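Local structure of GDP-mannose-dependent alpha-(1-6)-phosphatidylinositol monomannoside mannosyltransferase (Corynebacterium glutamicum, 3OKP) at residues E121-M126 against R154-F159; K112-H118 against V141-I147; I147-T151 against G312-E316. The protein is a mannosyltransferase of the GT-B fold, built from two Rossmann-like domains, with guanosine-5'-diphosphate-alpha-d-mannose bound in this crystal. One frame throughout, in Å; residues are numbered along the deposited sequence.

Contact 1: residues E121-M126 against R154-F159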
loop_
_atom_site.group_PDB
_atom_site.type_symbol
_atom_site.label_atom_id
_atom_site.label_comp_id
_atom_site.label_asym_id
_atom_site.label_seq_id
_atom_site.Cartn_x
_atom_site.Cartn_y
_atom_site.Cartn_z
ATOM N N GLU A 121 -10.348 3.162 9.103
ATOM C CA GLU A 121 -11.694 2.670 9.431
ATOM C C GLU A 121 -11.708 1.541 10.470
ATOM O O GLU A 121 -12.714 1.341 11.154
ATOM C CB GLU A 121 -12.450 2.246 8.167
ATOM C CG GLU A 121 -12.959 3.409 7.306
ATOM C CD GLU A 121 -11.932 3.934 6.303
ATOM O OE1 GLU A 121 -10.844 3.328 6.160
ATOM O OE2 GLU A 121 -12.223 4.961 5.649
ATOM N N VAL A 122 -10.595 0.816 10.580
ATOM C CA VAL A 122 -10.426 -0.217 11.610
ATOM C C VAL A 122 -10.572 0.394 13.008
ATOM O O VAL A 122 -11.318 -0.120 13.841
ATOM C CB VAL A 122 -9.054 -0.944 11.489
ATOM C CG1 VAL A 122 -8.882 -1.977 12.602
ATOM C CG2 VAL A 122 -8.908 -1.611 10.124
ATOM N N GLY A 123 -9.868 1.498 13.246
ATOM C CA GLY A 123 -9.948 2.217 14.514
ATOM C C GLY A 123 -11.312 2.841 14.756
ATOM O O GLY A 123 -11.737 2.978 15.905
ATOM N N TRP A 124 -11.990 3.222 13.669
ATOM C CA TRP A 124 -13.341 3.791 13.735
ATOM C C TRP A 124 -14.387 2.784 14.233
ATOM O O TRP A 124 -15.413 3.174 14.790
ATOM C CB TRP A 124 -13.763 4.346 12.369
ATOM C CG TRP A 124 -13.203 5.707 12.038
ATOM C CD1 TRP A 124 -11.887 6.042 11.908
ATOM C CD2 TRP A 124 -13.948 6.905 11.769
ATOM N NE1 TRP A 124 -11.761 7.374 11.593
ATOM C CE2 TRP A 124 -13.011 7.928 11.499
ATOM C CE3 TRP A 124 -15.315 7.216 11.736
ATOM C CZ2 TRP A 124 -13.395 9.243 11.199
ATOM C CZ3 TRP A 124 -15.697 8.522 11.437
ATOM C CH2 TRP A 124 -14.738 9.517 11.171
ATOM N N SER A 125 -14.123 1.495 14.034
ATOM C CA SER A 125 -15.044 0.445 14.479
ATOM C C SER A 125 -14.930 0.137 15.979
ATOM O O SER A 125 -15.666 -0.706 16.500
ATOM C CB SER A 125 -14.845 -0.830 13.652
ATOM O OG SER A 125 -13.594 -1.438 13.931
ATOM N N MET A 126 -14.025 0.837 16.664
ATOM C CA MET A 126 -13.722 0.576 18.078
ATOM C C MET A 126 -14.435 1.514 19.057
ATOM O O MET A 126 -14.509 1.226 20.252
ATOM C CB MET A 126 -12.208 0.639 18.323
ATOM C CG MET A 126 -11.380 -0.340 17.496
ATOM S SD MET A 126 -11.799 -2.077 17.764
ATOM C CE MET A 126 -11.242 -2.328 19.452
ATOM N N ARG A 154 -12.343 -6.681 10.436
ATOM C CA ARG A 154 -12.325 -5.733 11.553
ATOM C C ARG A 154 -13.505 -4.750 11.558
ATOM O O ARG A 154 -14.000 -4.390 12.629
ATOM C CB ARG A 154 -10.999 -4.954 11.597
ATOM C CG ARG A 154 -9.722 -5.790 11.828
ATOM C CD ARG A 154 -9.643 -6.448 13.214
ATOM N NE ARG A 154 -9.801 -5.492 14.313
ATOM C CZ ARG A 154 -8.802 -4.915 14.980
ATOM N NH1 ARG A 154 -7.536 -5.180 14.678
ATOM N NH2 ARG A 154 -9.075 -4.064 15.960
ATOM N N PHE A 155 -13.959 -4.320 10.378
ATOM C CA PHE A 155 -14.997 -3.277 10.309
ATOM C C PHE A 155 -16.317 -3.619 9.596
ATOM O O PHE A 155 -17.213 -2.770 9.517
ATOM C CB PHE A 155 -14.425 -1.947 9.771
ATOM C CG PHE A 155 -13.863 -2.023 8.365
ATOM C CD1 PHE A 155 -12.614 -1.481 8.081
ATOM C CD2 PHE A 155 -14.588 -2.610 7.325
ATOM C CE1 PHE A 155 -12.087 -1.532 6.791
ATOM C CE2 PHE A 155 -14.071 -2.667 6.037
ATOM C CZ PHE A 155 -12.817 -2.126 5.769
ATOM N N LYS A 156 -16.438 -4.846 9.089
ATOM C CA LYS A 156 -17.620 -5.251 8.312
ATOM C C LYS A 156 -18.944 -5.039 9.056
ATOM O O LYS A 156 -19.878 -4.452 8.505
ATOM C CB LYS A 156 -17.505 -6.706 7.842
ATOM C CG LYS A 156 -18.469 -7.067 6.716
ATOM C CD LYS A 156 -18.418 -8.553 6.385
ATOM C CE LYS A 156 -19.256 -8.883 5.156
ATOM N NZ LYS A 156 -20.723 -8.708 5.391
ATOM N N SER A 157 -19.013 -5.507 10.302
ATOM C CA SER A 157 -20.234 -5.397 11.108
ATOM C C SER A 157 -20.644 -3.946 11.374
ATOM O O SER A 157 -21.834 -3.646 11.491
ATOM C CB SER A 157 -20.100 -6.175 12.424
ATOM O OG SER A 157 -19.131 -5.592 13.277
ATOM N N ALA A 158 -19.655 -3.054 11.457
ATOM C CA ALA A 158 -19.902 -1.628 11.676
ATOM C C ALA A 158 -20.621 -0.972 10.493
ATOM O O ALA A 158 -21.567 -0.206 10.690
ATOM C CB ALA A 158 -18.604 -0.898 11.992
ATOM N N PHE A 159 -20.177 -1.281 9.274
ATOM C CA PHE A 159 -20.792 -0.743 8.057
ATOM C C PHE A 159 -22.193 -1.302 7.790
ATOM O O PHE A 159 -23.046 -0.608 7.233
ATOM C CB PHE A 159 -19.888 -0.973 6.837
ATOM C CG PHE A 159 -18.730 -0.013 6.749
ATOM C CD1 PHE A 159 -17.459 -0.396 7.169
ATOM C CD2 PHE A 159 -18.911 1.275 6.249
ATOM C CE1 PHE A 159 -16.380 0.487 7.087
ATOM C CE2 PHE A 159 -17.843 2.167 6.169
ATOM C CZ PHE A 159 -16.572 1.771 6.587
#
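Glu121 and Val122 meet Phe155 of helix 149-159 on the N-terminal domain of a GT-B glycosyltransferase, where a short, weakly bonded helical turn at about residues 121-124 packs against a helix that flanks the central parallel sheet. The tight side is built round the two phenylalanines. Glu121 lays its CB obliquely against the Phe155 ring, 3.7 Å from CD1, while its CG reaches the edge of the Phe159 ring, 4.0 Å from CZ. Glu121 OE1 accepts from His118 N. Val122 N lies near the plane of the Phe155 ring, at its edge. Between the backbones, Ser125 CB fits against the CB atoms of Phe155 and Ala158, both 4.1 Å away.

Toward solvent the contact loosens to Met126 and Arg154. Bends at chi2 and chi3 (-66° and -54°) fold the arginine back over Val122, whose CG1 sits above one face of the guanidinium, 3.8 Å from CZ, with Met126 SD at the edge. Arg154 NH1 is hydrogen-bonded to Tyr150 OH and Gly286 O. No hydrogen bond joins the two segments; Ser125 OG, placed between its backbone N and carbonyl carbon, turns back within its own segment to Val122 O at 2.6 Å.

Contact 2: residues K112-H118 against V141-I147; sequences KVIASTH and VDVLTYI
Two neighbouring parallel strands, 112-116 and 143-146, pair by backbone hydrogen bonds deep in the seven-stranded sheet of the N-terminal domain, with strand 89-92 beyond the first and strand 164-167 beyond the second. Ala115 bonds the neighbouring strand both ways: its N donates to Val143 O at 3.0 Å, and its O accepts from Thr145 N at 2.9 Å. Just before strand 143-146 begins, the Asp142 side chain adds to the pairing. Asp142 OD2 receives Val113 N at 2.7 Å through the anti lone pair, while Val113 O accepts from Asp142 N and Val143 N; Asp142 OD1 forms a salt bridge with Lys106 NZ.

Helix 128-140 carries the chain from one strand to the next, which makes this a beta-alpha-beta crossover of a Rossmann-like fold. On one face Ile114 lies alongside Val143, and Ser116 OG shares a hydrogen bond of 2.8 Å with Thr145 OG1; Trp91 NE1 also bonds Ser116 OG. On the face of Ala115 and Leu144 the contact is apolar, Ala115 CB meeting Leu144 CD1 and also Val141 CG2.

Just beyond the end of strand 112-116, Thr117 grips Thr145 O twice, by N and OG1. Thr117 OG1, turned between its own N and carbonyl carbon (chi1 62°), meets Thr145 O at 2.6 Å in the carbonyl plane. Where the backbones diverge, a water donates to Thr117 OG1 and His118 O and accepts from Ile147 N.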
loop_
_atom_site.group_PDB
_atom_site.type_symbol
_atom_site.label_atom_id
_atom_site.label_comp_id
_atom_site.label_asym_id
_atom_site.label_seq_id
_atom_site.Cartn_x
_atom_site.Cartn_y
_atom_site.Cartn_z
ATOM N N LYS A 112 -24.929 5.382 -8.576
ATOM C CA LYS A 112 -24.048 4.522 -7.793
ATOM C C LYS A 112 -23.102 5.346 -6.924
ATOM O O LYS A 112 -22.461 6.285 -7.406
ATOM C CB LYS A 112 -23.236 3.597 -8.706
ATOM C CG LYS A 112 -22.474 2.506 -7.960
ATOM C CD LYS A 112 -21.569 1.696 -8.884
ATOM C CE LYS A 112 -22.373 0.914 -9.917
ATOM N NZ LYS A 112 -21.514 -0.040 -10.661
ATOM N N VAL A 113 -23.026 4.987 -5.646
ATOM C CA VAL A 113 -22.077 5.600 -4.723
ATOM C C VAL A 113 -21.060 4.561 -4.260
ATOM O O VAL A 113 -21.424 3.487 -3.777
ATOM C CB VAL A 113 -22.778 6.251 -3.499
ATOM C CG1 VAL A 113 -21.744 6.799 -2.513
ATOM C CG2 VAL A 113 -23.721 7.361 -3.945
ATOM N N ILE A 114 -19.784 4.894 -4.434
ATOM C CA ILE A 114 -18.679 4.043 -4.012
ATOM C C ILE A 114 -17.866 4.788 -2.958
ATOM O O ILE A 114 -17.666 5.997 -3.069
ATOM C CB ILE A 114 -17.750 3.655 -5.205
ATOM C CG1 ILE A 114 -18.550 3.101 -6.391
ATOM C CG2 ILE A 114 -16.691 2.643 -4.781
ATOM C CD1 ILE A 114 -18.848 4.120 -7.469
ATOM N N ALA A 115 -17.419 4.067 -1.932
ATOM C CA ALA A 115 -16.479 4.612 -0.954
ATOM C C ALA A 115 -15.355 3.614 -0.679
ATOM O O ALA A 115 -15.607 2.419 -0.489
ATOM C CB ALA A 115 -17.199 4.993 0.339
ATOM N N SER A 116 -14.119 4.109 -0.670
ATOM C CA SER A 116 -12.946 3.268 -0.425
ATOM C C SER A 116 -12.442 3.397 1.008
ATOM O O SER A 116 -12.223 4.503 1.501
ATOM C CB SER A 116 -11.816 3.594 -1.410
ATOM O OG SER A 116 -12.141 3.186 -2.731
ATOM N N THR A 117 -12.272 2.259 1.673
ATOM C CA THR A 117 -11.652 2.228 2.991
ATOM C C THR A 117 -10.169 1.935 2.838
ATOM O O THR A 117 -9.733 1.409 1.807
ATOM C CB THR A 117 -12.287 1.170 3.918
ATOM O OG1 THR A 117 -12.102 -0.138 3.360
ATOM C CG2 THR A 117 -13.774 1.448 4.122
ATOM N N HIS A 118 -9.399 2.284 3.864
ATOM C CA HIS A 118 -7.962 2.041 3.861
ATOM C C HIS A 118 -7.539 1.425 5.197
ATOM O O HIS A 118 -7.873 0.275 5.474
ATOM C CB HIS A 118 -7.204 3.334 3.528
ATOM C CG HIS A 118 -7.674 3.992 2.265
ATOM N ND1 HIS A 118 -7.141 3.700 1.029
ATOM C CD2 HIS A 118 -8.654 4.902 2.047
ATOM C CE1 HIS A 118 -7.760 4.413 0.105
ATOM N NE2 HIS A 118 -8.684 5.149 0.696
ATOM N N VAL A 141 -24.066 3.994 0.964
ATOM C CA VAL A 141 -23.062 3.606 -0.027
ATOM C C VAL A 141 -23.429 2.266 -0.673
ATOM O O VAL A 141 -23.803 1.316 0.016
ATOM C CB VAL A 141 -21.644 3.552 0.605
ATOM C CG1 VAL A 141 -20.671 2.800 -0.276
ATOM C CG2 VAL A 141 -21.125 4.960 0.875
ATOM N N ASP A 142 -23.320 2.203 -1.998
ATOM C CA ASP A 142 -23.662 0.996 -2.746
ATOM C C ASP A 142 -22.507 0.001 -2.786
ATOM O O ASP A 142 -22.719 -1.211 -2.702
ATOM C CB ASP A 142 -24.105 1.360 -4.166
ATOM C CG ASP A 142 -25.262 2.342 -4.179
ATOM O OD1 ASP A 142 -26.322 2.021 -3.603
ATOM O OD2 ASP A 142 -25.109 3.438 -4.758
ATOM N N VAL A 143 -21.289 0.522 -2.921
ATOM C CA VAL A 143 -20.089 -0.307 -2.981
ATOM C C VAL A 143 -19.042 0.212 -2.001
ATOM O O VAL A 143 -18.591 1.352 -2.108
ATOM C CB VAL A 143 -19.478 -0.353 -4.410
ATOM C CG1 VAL A 143 -18.239 -1.248 -4.436
ATOM C CG2 VAL A 143 -20.503 -0.839 -5.435
ATOM N N LEU A 144 -18.668 -0.626 -1.040
ATOM C CA LEU A 144 -17.579 -0.293 -0.134
ATOM C C LEU A 144 -16.356 -1.135 -0.470
ATOM O O LEU A 144 -16.409 -2.368 -0.424
ATOM C CB LEU A 144 -17.988 -0.493 1.327
ATOM C CG LEU A 144 -17.009 0.114 2.338
ATOM C CD1 LEU A 144 -17.345 1.580 2.616
ATOM C CD2 LEU A 144 -16.995 -0.687 3.623
ATOM N N THR A 145 -15.258 -0.470 -0.818
ATOM C CA THR A 145 -14.024 -1.187 -1.136
ATOM C C THR A 145 -13.100 -1.300 0.080
ATOM O O THR A 145 -13.120 -0.447 0.969
ATOM C CB THR A 145 -13.273 -0.607 -2.367
ATOM O OG1 THR A 145 -12.474 0.518 -1.982
ATOM C CG2 THR A 145 -14.249 -0.209 -3.482
ATOM N N TYR A 146 -12.311 -2.374 0.107
ATOM C CA TYR A 146 -11.404 -2.665 1.212
ATOM C C TYR A 146 -10.069 -3.171 0.665
ATOM O O TYR A 146 -10.017 -3.728 -0.432
ATOM C CB TYR A 146 -12.033 -3.693 2.166
ATOM C CG TYR A 146 -12.351 -5.033 1.525
ATOM C CD1 TYR A 146 -11.408 -6.060 1.507
ATOM C CD2 TYR A 146 -13.597 -5.276 0.943
ATOM C CE1 TYR A 146 -11.691 -7.294 0.922
ATOM C CE2 TYR A 146 -13.891 -6.510 0.354
ATOM C CZ TYR A 146 -12.931 -7.511 0.349
ATOM O OH TYR A 146 -13.206 -8.733 -0.226
ATOM N N ILE A 147 -9.000 -2.986 1.435
ATOM C CA ILE A 147 -7.645 -3.334 0.986
ATOM C C ILE A 147 -7.227 -4.789 1.280
ATOM O O ILE A 147 -6.419 -5.363 0.549
ATOM C CB ILE A 147 -6.572 -2.331 1.515
ATOM C CG1 ILE A 147 -6.415 -2.430 3.039
ATOM C CG2 ILE A 147 -6.909 -0.899 1.068
ATOM C CD1 ILE A 147 -5.177 -1.731 3.594
HETATM O O HOH W 1 -10.292 0.189 -0.602
HETATM O O HOH W 2 -9.521 -1.367 4.000
#

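Contact 3: residues I147-T151 against G312-E316; sequences ISQYT and GGAPE
Glu316 presents its carboxylate to the first turn of helix 149-159, one oxygen to each of two successive backbone N-H groups. Glu316 OE1 accepts from Gln149 N at 2.8 Å and Glu316 OE2 from Tyr150 N at 3.0 Å, each through its syn lone pair, so the two bonds would resist rotation of the group. The side chain runs straight beyond CG (chi2 174°), carrying the carboxylate across to the helix, where Ser148 CB lies 3.5 Å from Glu316 OE1. A negative charge at this helix start is probably stabilised by the helix dipole. Beside it, Gly312 CA sits over the centre of the Tyr150 ring, a CH-pi contact 3.4 Å from the centroid.

Further out, Ser148 is the N-cap residue, its OG accepting from Thr151 N at 3.3 Å while also bonding Gly291 O. On the other segment Glu316 N donates to Gly313 O at 3.0 Å, and Gly313 is tied by a backbone bond to Glu290.

One segment belongs to the N-terminal half, the other to a C-terminal loop whose Gly313 lies about 10 Å from the bound guanosine-5'-diphosphate-alpha-d-mannose. Two hydrogen bonds to Glu316 thus span the cleft between the two domains that characterises the GT-B fold.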
loop_
_atom_site.group_PDB
_atom_site.type_symbol
_atom_site.label_atom_id
_atom_site.label_comp_id
_atom_site.label_asym_id
_atom_site.label_seq_id
_atom_site.Cartn_x
_atom_site.Cartn_y
_atom_site.Cartn_z
ATOM N N ILE A 147 -9.000 -2.986 1.435
ATOM C CA ILE A 147 -7.645 -3.334 0.986
ATOM C C ILE A 147 -7.227 -4.789 1.280
ATOM O O ILE A 147 -6.419 -5.363 0.549
ATOM C CB ILE A 147 -6.572 -2.331 1.515
ATOM C CG1 ILE A 147 -6.415 -2.430 3.039
ATOM C CG2 ILE A 147 -6.909 -0.899 1.068
ATOM C CD1 ILE A 147 -5.177 -1.731 3.594
ATOM N N SER A 148 -7.778 -5.372 2.344
ATOM C CA SER A 148 -7.475 -6.759 2.709
ATOM C C SER A 148 -8.653 -7.440 3.400
ATOM O O SER A 148 -9.531 -6.775 3.954
ATOM C CB SER A 148 -6.236 -6.824 3.610
ATOM O OG SER A 148 -6.423 -6.075 4.801
ATOM N N GLN A 149 -8.664 -8.772 3.366
ATOM C CA GLN A 149 -9.662 -9.551 4.093
ATOM C C GLN A 149 -9.569 -9.286 5.592
ATOM O O GLN A 149 -10.575 -9.356 6.303
ATOM C CB GLN A 149 -9.510 -11.048 3.805
ATOM C CG GLN A 149 -9.832 -11.454 2.364
ATOM C CD GLN A 149 -11.273 -11.156 1.955
ATOM O OE1 GLN A 149 -11.534 -10.775 0.812
ATOM N NE2 GLN A 149 -12.210 -11.329 2.883
ATOM N N TYR A 150 -8.360 -8.970 6.059
ATOM C CA TYR A 150 -8.144 -8.586 7.450
ATOM C C TYR A 150 -8.925 -7.330 7.844
ATOM O O TYR A 150 -9.681 -7.354 8.817
ATOM C CB TYR A 150 -6.655 -8.390 7.762
ATOM C CG TYR A 150 -6.426 -7.939 9.187
ATOM C CD1 TYR A 150 -6.384 -8.865 10.226
ATOM C CD2 TYR A 150 -6.281 -6.583 9.502
ATOM C CE1 TYR A 150 -6.189 -8.464 11.539
ATOM C CE2 TYR A 150 -6.088 -6.170 10.817
ATOM C CZ TYR A 150 -6.042 -7.117 11.830
ATOM O OH TYR A 150 -5.851 -6.727 13.138
ATOM N N THR A 151 -8.733 -6.239 7.099
ATOM C CA THR A 151 -9.415 -4.977 7.415
ATOM C C THR A 151 -10.927 -5.139 7.324
ATOM O O THR A 151 -11.658 -4.637 8.184
ATOM C CB THR A 151 -8.943 -3.779 6.545
ATOM O OG1 THR A 151 -9.199 -4.041 5.159
ATOM C CG2 THR A 151 -7.458 -3.501 6.760
ATOM N N GLY A 312 -1.871 -8.399 10.478
ATOM C CA GLY A 312 -2.958 -7.941 9.611
ATOM C C GLY A 312 -3.086 -8.629 8.269
ATOM O O GLY A 312 -3.274 -9.845 8.199
ATOM N N GLY A 313 -2.989 -7.840 7.201
ATOM C CA GLY A 313 -3.124 -8.352 5.838
ATOM C C GLY A 313 -1.826 -8.791 5.181
ATOM O O GLY A 313 -1.832 -9.199 4.022
ATOM N N ALA A 314 -0.715 -8.713 5.917
ATOM C CA ALA A 314 0.605 -9.106 5.392
ATOM C C ALA A 314 0.663 -10.506 4.758
ATOM O O ALA A 314 1.199 -10.647 3.654
ATOM C CB ALA A 314 1.694 -8.949 6.456
ATOM N N PRO A 315 0.127 -11.544 5.444
ATOM C CA PRO A 315 0.160 -12.884 4.839
ATOM C C PRO A 315 -0.615 -12.999 3.517
ATOM O O PRO A 315 -0.330 -13.893 2.718
ATOM C CB PRO A 315 -0.483 -13.774 5.915
ATOM C CG PRO A 315 -0.328 -13.018 7.183
ATOM C CD PRO A 315 -0.496 -11.583 6.783
ATOM N N GLU A 316 -1.566 -12.092 3.286
ATOM C CA GLU A 316 -2.392 -12.102 2.071
ATOM C C GLU A 316 -1.622 -11.706 0.806
ATOM O O GLU A 316 -2.106 -11.921 -0.310
ATOM C CB GLU A 316 -3.610 -11.180 2.229
ATOM C CG GLU A 316 -4.595 -11.590 3.324
ATOM C CD GLU A 316 -5.710 -10.569 3.528
ATOM O OE1 GLU A 316 -6.311 -10.125 2.526
ATOM O OE2 GLU A 316 -5.985 -10.210 4.695
#

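In the fold
The three contacts lead from the core of the N-terminal domain to its meeting with the other domain. Contacts 1 and 2 have centres 13 Å apart and interleave along the chain: strand 112-116 runs on to helix 121-124, and strand 143-146 to helix 149-159. They meet where the Phe155 and Phe159 rings rest on Thr117 and Leu144. Contact 3, its centre 14 Å from that of contact 1 and 16 Å from that of contact 2, shares helix 149-159 with the former and Ile147 with the latter. Contacts 1 and 3 also interleave, whereas contact 2 closes before contact 3 opens; contact 3 reaches 312-316, 161 residues further on. One helix, anchored on the sheet, offers its N-terminal end to the C-terminal domain across the cleft.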